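Local coordinates for sialidase domain-containing protein (Dyadobacter fermentans, PDB 5HX0) that is of unknown function but belongs to the sialidase-like beta-propellers and may recognise or process glycans, at residues Pro61-Lys66 with Ile71-Arg76. Residues are numbered along the deposited sequence; the frame is centred on the assembly and turned at random. Where two conformers were deposited one is given.
Sequences PSVIKK and IVLAFR
Phe75 meets Pro61 with its CB, 4.2 Å from Pro61 CA, and not with its phenyl ring, which leads away from Pro61 and meets Tyr51 with the planes inclined at about 35°. In the pyrrolidine ring, Pro61 CB takes Leu73 CD2 at 3.9 Å. On this side of the sheet, Val63 and Ile71 lie alongside each other, and their methyls are tightly packed, with Val63 CG2 3.5 Å from Ile71 CG2. Both CG2 branches stand anti to their own backbone N, which swings them beside the carbonyl carbons and into one another; Leu73 CB adds a looser contact on Val63 CG2, at 4.0 Å. The strands form an antiparallel beta hairpin, the two inner strands of one blade of a six-bladed propeller. Val63 and Ile71 face strand 367-375, in the blade that closes the ring with strands from both ends of the chain, whereas Ile64 and Ala74 on the other face pack on strand 123-131 of the next blade, where Ser62 OG, in the conformer described here, is hydrogen-bonded to Pro127 O and Leu129 N. There, Ile64 CG1 runs beside Val72 CB (4.1 Å). Two pairs of reciprocal backbone hydrogen bonds hold the hairpin, Ser62 with Ala74 and Ile64 with Val72, all with N to O distances of 2.8-3.0 Å. Lys65 CG slants over Ile71 CG1 before the chain bends away and delivers NZ to Gln373 O.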
loop_
_atom_site.group_PDB
_atom_site.type_symbol
_atom_site.label_atom_id
_atom_site.label_comp_id
_atom_site.label_asym_id
_atom_site.label_seq_id
_atom_site.Cartn_x
_atom_site.Cartn_y
_atom_site.Cartn_z
ATOM N N PRO A 61 -17.314 5.673 0.670
ATOM C CA PRO A 61 -17.563 4.264 1.011
ATOM C C PRO A 61 -18.466 3.545 0.015
ATOM O O PRO A 61 -19.282 4.146 -0.698
ATOM C CB PRO A 61 -18.247 4.361 2.378
ATOM C CG PRO A 61 -19.111 5.659 2.226
ATOM C CD PRO A 61 -18.216 6.595 1.408
ATOM N N SER A 62 -18.289 2.227 -0.056
ATOM C CA SER A 62 -19.319 1.354 -0.600
ATOM C C SER A 62 -19.436 0.164 0.339
ATOM O O SER A 62 -18.528 -0.120 1.125
ATOM C CB SER A 62 -19.026 0.918 -2.046
ATOM O OG SER A 62 -17.868 0.127 -2.124
ATOM N N VAL A 63 -20.570 -0.520 0.279
ATOM C CA VAL A 63 -20.847 -1.542 1.290
ATOM C C VAL A 63 -21.756 -2.626 0.723
ATOM O O VAL A 63 -22.671 -2.355 -0.067
ATOM C CB VAL A 63 -21.416 -0.879 2.571
ATOM C CG1 VAL A 63 -22.665 -0.033 2.255
ATOM C CG2 VAL A 63 -21.735 -1.915 3.632
ATOM N N ILE A 64 -21.464 -3.875 1.114
ATOM C CA ILE A 64 -22.239 -5.062 0.744
ATOM C C ILE A 64 -22.502 -5.843 2.026
ATOM O O ILE A 64 -21.886 -5.591 3.061
ATOM C CB ILE A 64 -21.490 -5.941 -0.274
ATOM C CG1 ILE A 64 -20.154 -6.358 0.363
ATOM C CG2 ILE A 64 -21.229 -5.156 -1.594
ATOM C CD1 ILE A 64 -19.470 -7.508 -0.294
ATOM N N LYS A 65 -23.433 -6.791 1.961
ATOM C CA LYS A 65 -23.645 -7.739 3.058
ATOM C C LYS A 65 -23.557 -9.148 2.487
ATOM O O LYS A 65 -24.306 -9.488 1.570
ATOM C CB LYS A 65 -24.995 -7.522 3.761
ATOM C CG LYS A 65 -25.205 -8.491 4.930
ATOM C CD LYS A 65 -26.520 -8.237 5.688
ATOM C CE LYS A 65 -27.735 -8.869 5.001
ATOM N NZ LYS A 65 -28.295 -8.111 3.828
ATOM N N LYS A 66 -22.630 -9.955 3.005
ATOM C CA LYS A 66 -22.410 -11.280 2.440
ATOM C C LYS A 66 -23.486 -12.253 2.907
ATOM O O LYS A 66 -24.207 -11.999 3.872
ATOM C CB LYS A 66 -21.037 -11.816 2.839
ATOM C CG LYS A 66 -19.901 -10.905 2.405
ATOM C CD LYS A 66 -18.574 -11.671 2.370
ATOM C CE LYS A 66 -18.139 -12.068 3.740
ATOM N NZ LYS A 66 -16.894 -12.910 3.692
ATOM N N ILE A 71 -21.213 -7.751 7.051
ATOM C CA ILE A 71 -21.268 -6.523 6.279
ATOM C C ILE A 71 -19.840 -6.054 6.040
ATOM O O ILE A 71 -19.053 -5.921 6.984
ATOM C CB ILE A 71 -22.080 -5.457 7.035
ATOM C CG1 ILE A 71 -23.477 -5.996 7.372
ATOM C CG2 ILE A 71 -22.149 -4.141 6.236
ATOM C CD1 ILE A 71 -24.122 -5.262 8.540
ATOM N N VAL A 72 -19.492 -5.810 4.782
ATOM C CA VAL A 72 -18.142 -5.390 4.413
ATOM C C VAL A 72 -18.248 -4.004 3.797
ATOM O O VAL A 72 -18.902 -3.835 2.762
ATOM C CB VAL A 72 -17.491 -6.363 3.418
ATOM C CG1 VAL A 72 -16.030 -5.905 3.135
ATOM C CG2 VAL A 72 -17.534 -7.778 3.953
ATOM N N LEU A 73 -17.594 -3.015 4.403
ATOM C CA LEU A 73 -17.613 -1.657 3.866
ATOM C C LEU A 73 -16.203 -1.253 3.448
ATOM O O LEU A 73 -15.280 -1.249 4.276
ATOM C CB LEU A 73 -18.201 -0.663 4.879
ATOM C CG LEU A 73 -18.263 0.824 4.472
ATOM C CD1 LEU A 73 -19.382 1.537 5.256
ATOM C CD2 LEU A 73 -16.951 1.565 4.704
ATOM N N ALA A 74 -16.055 -0.886 2.172
ATOM C CA ALA A 74 -14.773 -0.469 1.599
ATOM C C ALA A 74 -14.729 1.046 1.552
ATOM O O ALA A 74 -15.757 1.687 1.313
ATOM C CB ALA A 74 -14.601 -1.017 0.182
ATOM N N PHE A 75 -13.547 1.618 1.779
ATOM C CA PHE A 75 -13.404 3.060 1.638
ATOM C C PHE A 75 -11.961 3.400 1.303
ATOM O O PHE A 75 -11.053 2.563 1.379
ATOM C CB PHE A 75 -13.881 3.830 2.898
ATOM C CG PHE A 75 -13.128 3.481 4.169
ATOM C CD1 PHE A 75 -13.437 2.323 4.875
ATOM C CD2 PHE A 75 -12.153 4.327 4.673
ATOM C CE1 PHE A 75 -12.784 1.994 6.050
ATOM C CE2 PHE A 75 -11.490 4.011 5.858
ATOM C CZ PHE A 75 -11.805 2.852 6.548
ATOM N N ARG A 76 -11.777 4.638 0.867
ATOM C CA ARG A 76 -10.458 5.195 0.599
ATOM C C ARG A 76 -9.900 5.762 1.892
ATOM O O ARG A 76 -10.553 6.589 2.541
ATOM C CB ARG A 76 -10.547 6.310 -0.452
ATOM C CG ARG A 76 -9.197 7.020 -0.752
ATOM C CD ARG A 76 -9.449 8.256 -1.640
ATOM N NE ARG A 76 -8.210 8.925 -2.088
ATOM C CZ ARG A 76 -7.586 9.887 -1.409
ATOM N NH1 ARG A 76 -8.049 10.298 -0.222
ATOM N NH2 ARG A 76 -6.483 10.440 -1.911
#